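Local structure of C2 toxin component I (Clostridium botulinum, 2J3X) at residues Ser347-Lys352 / Ile390-Asn395; Thr397-Arg402 / Asp422-Gln427. The protein acts as the enzymatic component of the binary C2 toxin, an ADP-ribosyltransferase that, as in related binary toxins, probably transfers ADP-ribose from NAD+ to actin. The protein carries 2 engineered substitutions. All coordinates share one frame; numbering follows the deposited sequence.

Contact 1 (Ser347-Lys352 / Ile390-Asn395)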
loop_
_atom_site.group_PDB
_atom_site.type_symbol
_atom_site.label_atom_id
_atom_site.label_comp_id
_atom_site.label_asym_id
_atom_site.label_seq_id
_atom_site.Cartn_x
_atom_site.Cartn_y
_atom_site.Cartn_z
ATOM N N SER A 347 -14.088 15.248 5.241
ATOM C CA SER A 347 -12.629 15.218 5.184
ATOM C C SER A 347 -12.138 15.048 3.764
ATOM O O SER A 347 -12.757 14.302 2.983
ATOM C CB SER A 347 -12.027 14.167 6.124
ATOM O OG SER A 347 -12.439 12.849 5.807
ATOM N N SER A 348 -11.077 15.786 3.430
ATOM C CA SER A 348 -10.499 15.740 2.095
ATOM C C SER A 348 -9.437 14.640 1.981
ATOM O O SER A 348 -8.606 14.400 2.885
ATOM C CB SER A 348 -9.875 17.088 1.719
ATOM O OG SER A 348 -8.807 17.277 2.570
ATOM N N THR A 349 -9.464 13.983 0.817
ATOM C CA THR A 349 -8.443 12.996 0.445
ATOM C C THR A 349 -8.106 13.336 -0.983
ATOM O O THR A 349 -8.805 14.142 -1.610
ATOM C CB THR A 349 -9.023 11.527 0.470
ATOM O OG1 THR A 349 -9.988 11.382 -0.597
ATOM C CG2 THR A 349 -9.680 11.197 1.816
ATOM N N SER A 350 -7.001 12.801 -1.480
ATOM C CA SER A 350 -6.649 13.002 -2.896
ATOM C C SER A 350 -6.293 11.685 -3.526
ATOM O O SER A 350 -5.763 10.782 -2.843
ATOM C CB SER A 350 -5.416 13.926 -2.995
ATOM O OG SER A 350 -5.044 14.090 -4.371
ATOM N N LEU A 351 -6.518 11.537 -4.845
ATOM C CA LEU A 351 -5.908 10.363 -5.462
ATOM C C LEU A 351 -4.389 10.402 -5.571
ATOM O O LEU A 351 -3.741 9.371 -5.851
ATOM C CB LEU A 351 -6.565 10.097 -6.876
ATOM C CG LEU A 351 -8.041 9.696 -6.890
ATOM C CD1 LEU A 351 -8.389 9.242 -8.329
ATOM C CD2 LEU A 351 -8.345 8.505 -5.928
ATOM N N LYS A 352 -3.791 11.593 -5.379
ATOM C CA LYS A 352 -2.357 11.713 -5.354
ATOM C C LYS A 352 -1.804 11.471 -3.951
ATOM O O LYS A 352 -2.268 12.139 -3.003
ATOM C CB LYS A 352 -1.917 13.107 -5.840
ATOM C CG LYS A 352 -2.169 13.341 -7.312
ATOM C CD LYS A 352 -1.438 14.604 -7.777
ATOM C CE LYS A 352 -2.219 15.782 -7.409
ATOM N NZ LYS A 352 -1.833 17.017 -8.234
ATOM N N ILE A 390 -11.035 13.798 -3.360
ATOM C CA ILE A 390 -12.273 13.096 -3.070
ATOM C C ILE A 390 -12.698 13.582 -1.678
ATOM O O ILE A 390 -11.975 13.377 -0.688
ATOM C CB ILE A 390 -12.098 11.553 -3.091
ATOM C CG1 ILE A 390 -11.950 11.063 -4.563
ATOM C CG2 ILE A 390 -13.375 10.901 -2.547
ATOM C CD1 ILE A 390 -11.506 9.562 -4.689
ATOM N N LEU A 391 -13.882 14.178 -1.607
ATOM C CA LEU A 391 -14.413 14.668 -0.333
ATOM C C LEU A 391 -15.280 13.595 0.309
ATOM O O LEU A 391 -16.249 13.120 -0.318
ATOM C CB LEU A 391 -15.216 15.971 -0.559
ATOM C CG LEU A 391 -15.869 16.524 0.722
ATOM C CD1 LEU A 391 -14.760 17.008 1.571
ATOM C CD2 LEU A 391 -16.809 17.699 0.367
ATOM N N LEU A 392 -14.954 13.226 1.545
ATOM C CA LEU A 392 -15.741 12.178 2.221
ATOM C C LEU A 392 -16.793 12.783 3.138
ATOM O O LEU A 392 -16.542 13.835 3.763
ATOM C CB LEU A 392 -14.811 11.282 3.080
ATOM C CG LEU A 392 -13.632 10.631 2.352
ATOM C CD1 LEU A 392 -12.899 9.690 3.313
ATOM C CD2 LEU A 392 -14.137 9.811 1.188
ATOM N N ASN A 393 -17.900 12.057 3.291
ATOM C CA ASN A 393 -18.967 12.474 4.193
ATOM C C ASN A 393 -18.447 12.617 5.631
ATOM O O ASN A 393 -17.434 11.957 6.041
ATOM C CB ASN A 393 -20.107 11.482 4.124
ATOM C CG ASN A 393 -21.385 12.032 4.700
ATOM O OD1 ASN A 393 -21.584 13.260 4.718
ATOM N ND2 ASN A 393 -22.276 11.130 5.146
ATOM N N LYS A 394 -19.088 13.529 6.372
ATOM C CA LYS A 394 -18.760 13.712 7.808
ATOM C C LYS A 394 -18.955 12.359 8.537
ATOM O O LYS A 394 -19.743 11.512 8.096
ATOM C CB LYS A 394 -19.684 14.794 8.399
ATOM C CG LYS A 394 -21.179 14.392 8.340
ATOM C CD LYS A 394 -22.229 15.509 8.657
ATOM C CE LYS A 394 -23.644 14.853 8.525
ATOM N NZ LYS A 394 -23.857 13.947 9.665
ATOM N N ASN A 395 -18.254 12.188 9.651
ATOM C CA ASN A 395 -18.336 10.948 10.420
ATOM C C ASN A 395 -17.770 9.728 9.670
ATOM O O ASN A 395 -18.201 8.624 9.932
ATOM C CB ASN A 395 -19.794 10.657 10.833
ATOM C CG ASN A 395 -20.364 11.709 11.766
ATOM O OD1 ASN A 395 -19.744 12.039 12.749
ATOM N ND2 ASN A 395 -21.567 12.216 11.465
HETATM O O HOH W 1 -15.068 12.673 7.048
#
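Thr349 and Ile390 face each other in an antiparallel strand pair that joins 347-350 to the strand ending at Leu392. Ser348, Thr349 and Ser350 match the STS motif of arginine-specific ADP-ribosyltransferases, so the pair probably helps to shape the NAD-binding cleft. The Thr349 hydroxyl sits between its backbone N and carbonyl carbon (chi1 68°), which turns it onto the partner strand: OG1 donates to Ile390 O at 2.8 Å, arriving from the side of the carbonyl with a C=O...OG1 angle of 124°. Thr349 N reaches the same oxygen at 3.0 Å, so two donors of one residue grip Ile390 O, while Ile390 N returns a bond to Thr349 O. The methyl of Thr349 goes elsewhere, CG2 meeting Leu392 CD1 at 3.9 Å as the two side chains cross at about a right angle. Ile390 continues this row tip to tip with the residue after the strand, its CD1 lying 3.6 Å from Leu351 CD2. Leu367 and Leu369 of strand 363-369 pack against the face bearing Thr349, Ile390 and Leu392. Ser348 points its side chain to the opposite face, while its backbone N and O look outward from the strand edge; a glycerol, probably from the crystallisation liquor, bonds N and OG, and Arg299 donates to Ser348 O. Ser350 OG accepts from Lys352 N in an ST turn and also bonds Glu387 O. At the far end Leu392 N meets Ser347 O at 2.8 Å in a nearly straight bond (174°). There a water bridges the strands, accepting from Ser347 OG at 2.9 Å and donating to Asn393 O at 2.7 Å.

Contact 2 (Thr397-Arg402 / Asp422-Gln427)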
loop_
_atom_site.group_PDB
_atom_site.type_symbol
_atom_site.label_atom_id
_atom_site.label_comp_id
_atom_site.label_asym_id
_atom_site.label_seq_id
_atom_site.Cartn_x
_atom_site.Cartn_y
_atom_site.Cartn_z
ATOM N N THR A 397 -15.376 6.947 9.460
ATOM C CA THR A 397 -14.497 6.356 10.422
ATOM C C THR A 397 -13.725 5.248 9.729
ATOM O O THR A 397 -14.274 4.562 8.857
ATOM C CB THR A 397 -15.356 5.764 11.580
ATOM O OG1 THR A 397 -16.211 6.830 12.099
ATOM C CG2 THR A 397 -14.527 5.183 12.666
ATOM N N PHE A 398 -12.482 5.072 10.134
ATOM C CA PHE A 398 -11.562 4.090 9.537
ATOM C C PHE A 398 -10.866 3.272 10.639
ATOM O O PHE A 398 -10.729 3.726 11.768
ATOM C CB PHE A 398 -10.476 4.785 8.683
ATOM C CG PHE A 398 -11.015 5.402 7.441
ATOM C CD1 PHE A 398 -11.176 4.623 6.268
ATOM C CD2 PHE A 398 -11.422 6.750 7.443
ATOM C CE1 PHE A 398 -11.687 5.198 5.071
ATOM C CE2 PHE A 398 -11.989 7.308 6.285
ATOM C CZ PHE A 398 -12.121 6.557 5.114
ATOM N N LYS A 399 -10.479 2.051 10.314
ATOM C CA LYS A 399 -9.723 1.208 11.215
ATOM C C LYS A 399 -8.392 0.936 10.522
ATOM O O LYS A 399 -8.375 0.516 9.369
ATOM C CB LYS A 399 -10.452 -0.137 11.447
ATOM C CG LYS A 399 -9.699 -1.032 12.408
ATOM C CD LYS A 399 -10.698 -2.110 13.005
ATOM C CE LYS A 399 -9.967 -3.352 13.509
ATOM N NZ LYS A 399 -9.522 -3.300 14.954
ATOM N N ILE A 400 -7.271 1.250 11.195
ATOM C CA ILE A 400 -5.963 0.944 10.702
ATOM C C ILE A 400 -5.690 -0.522 10.787
ATOM O O ILE A 400 -5.870 -1.125 11.850
ATOM C CB ILE A 400 -4.884 1.674 11.595
ATOM C CG1 ILE A 400 -5.210 3.188 11.505
ATOM C CG2 ILE A 400 -3.490 1.352 11.127
ATOM C CD1 ILE A 400 -4.316 4.083 12.491
ATOM N N PHE A 401 -5.254 -1.089 9.670
ATOM C CA PHE A 401 -4.913 -2.509 9.703
ATOM C C PHE A 401 -3.465 -2.806 9.379
ATOM O O PHE A 401 -3.024 -3.958 9.548
ATOM C CB PHE A 401 -5.944 -3.309 8.845
ATOM C CG PHE A 401 -5.820 -3.058 7.369
ATOM C CD1 PHE A 401 -4.825 -3.778 6.589
ATOM C CD2 PHE A 401 -6.641 -2.105 6.738
ATOM C CE1 PHE A 401 -4.691 -3.515 5.186
ATOM C CE2 PHE A 401 -6.494 -1.843 5.320
ATOM C CZ PHE A 401 -5.520 -2.522 4.579
ATOM N N ARG A 402 -2.675 -1.818 8.938
ATOM C CA ARG A 402 -1.236 -2.052 8.795
ATOM C C ARG A 402 -0.572 -0.693 8.651
ATOM O O ARG A 402 -1.180 0.253 8.141
ATOM C CB ARG A 402 -0.970 -2.871 7.513
ATOM C CG ARG A 402 0.504 -3.256 7.326
ATOM C CD ARG A 402 0.662 -4.159 6.052
ATOM N NE ARG A 402 0.396 -3.369 4.831
ATOM C CZ ARG A 402 0.887 -3.639 3.608
ATOM N NH1 ARG A 402 1.627 -4.741 3.396
ATOM N NH2 ARG A 402 0.658 -2.776 2.606
ATOM N N ASP A 422 -2.330 1.977 6.312
ATOM C CA ASP A 422 -3.436 1.359 5.582
ATOM C C ASP A 422 -4.645 1.315 6.500
ATOM O O ASP A 422 -4.583 0.780 7.614
ATOM C CB ASP A 422 -3.070 -0.115 5.233
ATOM C CG ASP A 422 -2.136 -0.216 4.038
ATOM O OD1 ASP A 422 -2.287 0.607 3.113
ATOM O OD2 ASP A 422 -1.320 -1.151 3.985
ATOM N N ALA A 423 -5.772 1.825 6.020
ATOM C CA ALA A 423 -6.982 1.804 6.815
ATOM C C ALA A 423 -8.193 1.516 5.934
ATOM O O ALA A 423 -8.218 1.867 4.754
ATOM C CB ALA A 423 -7.184 3.086 7.561
ATOM N N GLU A 424 -9.188 0.915 6.564
ATOM C CA GLU A 424 -10.449 0.505 5.842
ATOM C C GLU A 424 -11.632 1.148 6.551
ATOM O O GLU A 424 -11.537 1.501 7.750
ATOM C CB GLU A 424 -10.589 -1.025 5.896
ATOM C CG GLU A 424 -10.815 -1.534 7.382
ATOM C CD GLU A 424 -10.911 -3.040 7.553
ATOM O OE1 GLU A 424 -10.776 -3.818 6.550
ATOM O OE2 GLU A 424 -11.107 -3.406 8.746
ATOM N N GLY A 425 -12.735 1.320 5.834
ATOM C CA GLY A 425 -13.944 1.976 6.373
ATOM C C GLY A 425 -14.689 1.074 7.327
ATOM O O GLY A 425 -14.804 -0.130 7.077
ATOM N N ILE A 426 -15.143 1.636 8.448
ATOM C CA ILE A 426 -15.973 0.871 9.387
ATOM C C ILE A 426 -17.149 1.757 9.807
ATOM O O ILE A 426 -17.145 2.930 9.431
ATOM C CB ILE A 426 -15.180 0.436 10.623
ATOM C CG1 ILE A 426 -14.581 1.650 11.311
ATOM C CG2 ILE A 426 -14.091 -0.527 10.242
ATOM C CD1 ILE A 426 -14.038 1.274 12.742
ATOM N N GLN A 427 -18.132 1.217 10.549
ATOM C CA GLN A 427 -19.325 1.997 10.926
ATOM C C GLN A 427 -18.965 3.339 11.540
ATOM O O GLN A 427 -18.129 3.406 12.445
ATOM C CB GLN A 427 -20.268 1.261 11.889
ATOM C CG GLN A 427 -21.513 2.109 12.219
ATOM C CD GLN A 427 -22.281 1.680 13.465
ATOM O OE1 GLN A 427 -22.876 0.600 13.508
ATOM N NE2 GLN A 427 -22.328 2.563 14.460
HETATM O O HOH W 2 -17.591 5.419 8.627
#
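Phe401 and Arg402 both face Asp422 in a classic beta bulge of the antiparallel hairpin formed by strands 397-411 and 414-426. The backbone evidence is one shared acceptor: Asp422 O takes Phe401 N at 2.9 Å and, weakly, Arg402 N at 3.5 Å. Before the bulge Lys399 and Glu424 form a hydrogen-bonded pair, exchanging two bonds, of which Lys399 N to Glu424 O is 2.8 Å. Charge pairing follows at the bulge. Arg402 approaches side-on, its NE and NH2 each 2.9 Å from Asp422 OD2, and the guanidinium and carboxylate planes lie only 16° apart. A second arginine, Arg366, pairs with Asp422 OD1. Arg402 NH2 and NH1 also donate to Thr142 O and Glu108 O, which ties the bulge to the preceding ADP-ribosyltransferase-like region. The aromatic contact is a CH-pi one. Phe401 CG lies between its own N and carbonyl carbon (chi1 70°), bringing the ring across Asp422, whose CB stands 3.8 Å from the ring centroid and 23° off the normal, over one face. Glu424 N lies at the ring edge. Apolar contacts occupy both sides of the hairpin: Phe398 CB touches Ala423 CB at 3.9 Å on one, and on the other Ile426 packs its CG1 against Thr397 CG2 and its CG2 against Lys399 CB. Weaker CA-H...O contacts accompany the backbone bonds, the shortest being Phe398 CA to Glu424 O at 3.1 Å.

In the fold
Followed from the N terminus, the chain first passes 347-352, runs through strands 363-369 and 375-377, and returns at 390-395, where contact 1 closes a helix-free loop of 37 residues. Contact 2 begins almost at once: 397-402 pairs with 422-427 at the open end of the long hairpin of strands 397-411 and 414-426, remote from its turn. The two are in series, neither enclosing nor crossing the other. Contact 1 belongs to a small three-stranded sheet, contact 2 to the five-stranded one, and strand 363-369 packs against side chains of both. Their centres are 14 Å apart, yet they touch directly where Leu392 CD1 lies 3.7 Å from Phe398 CZ.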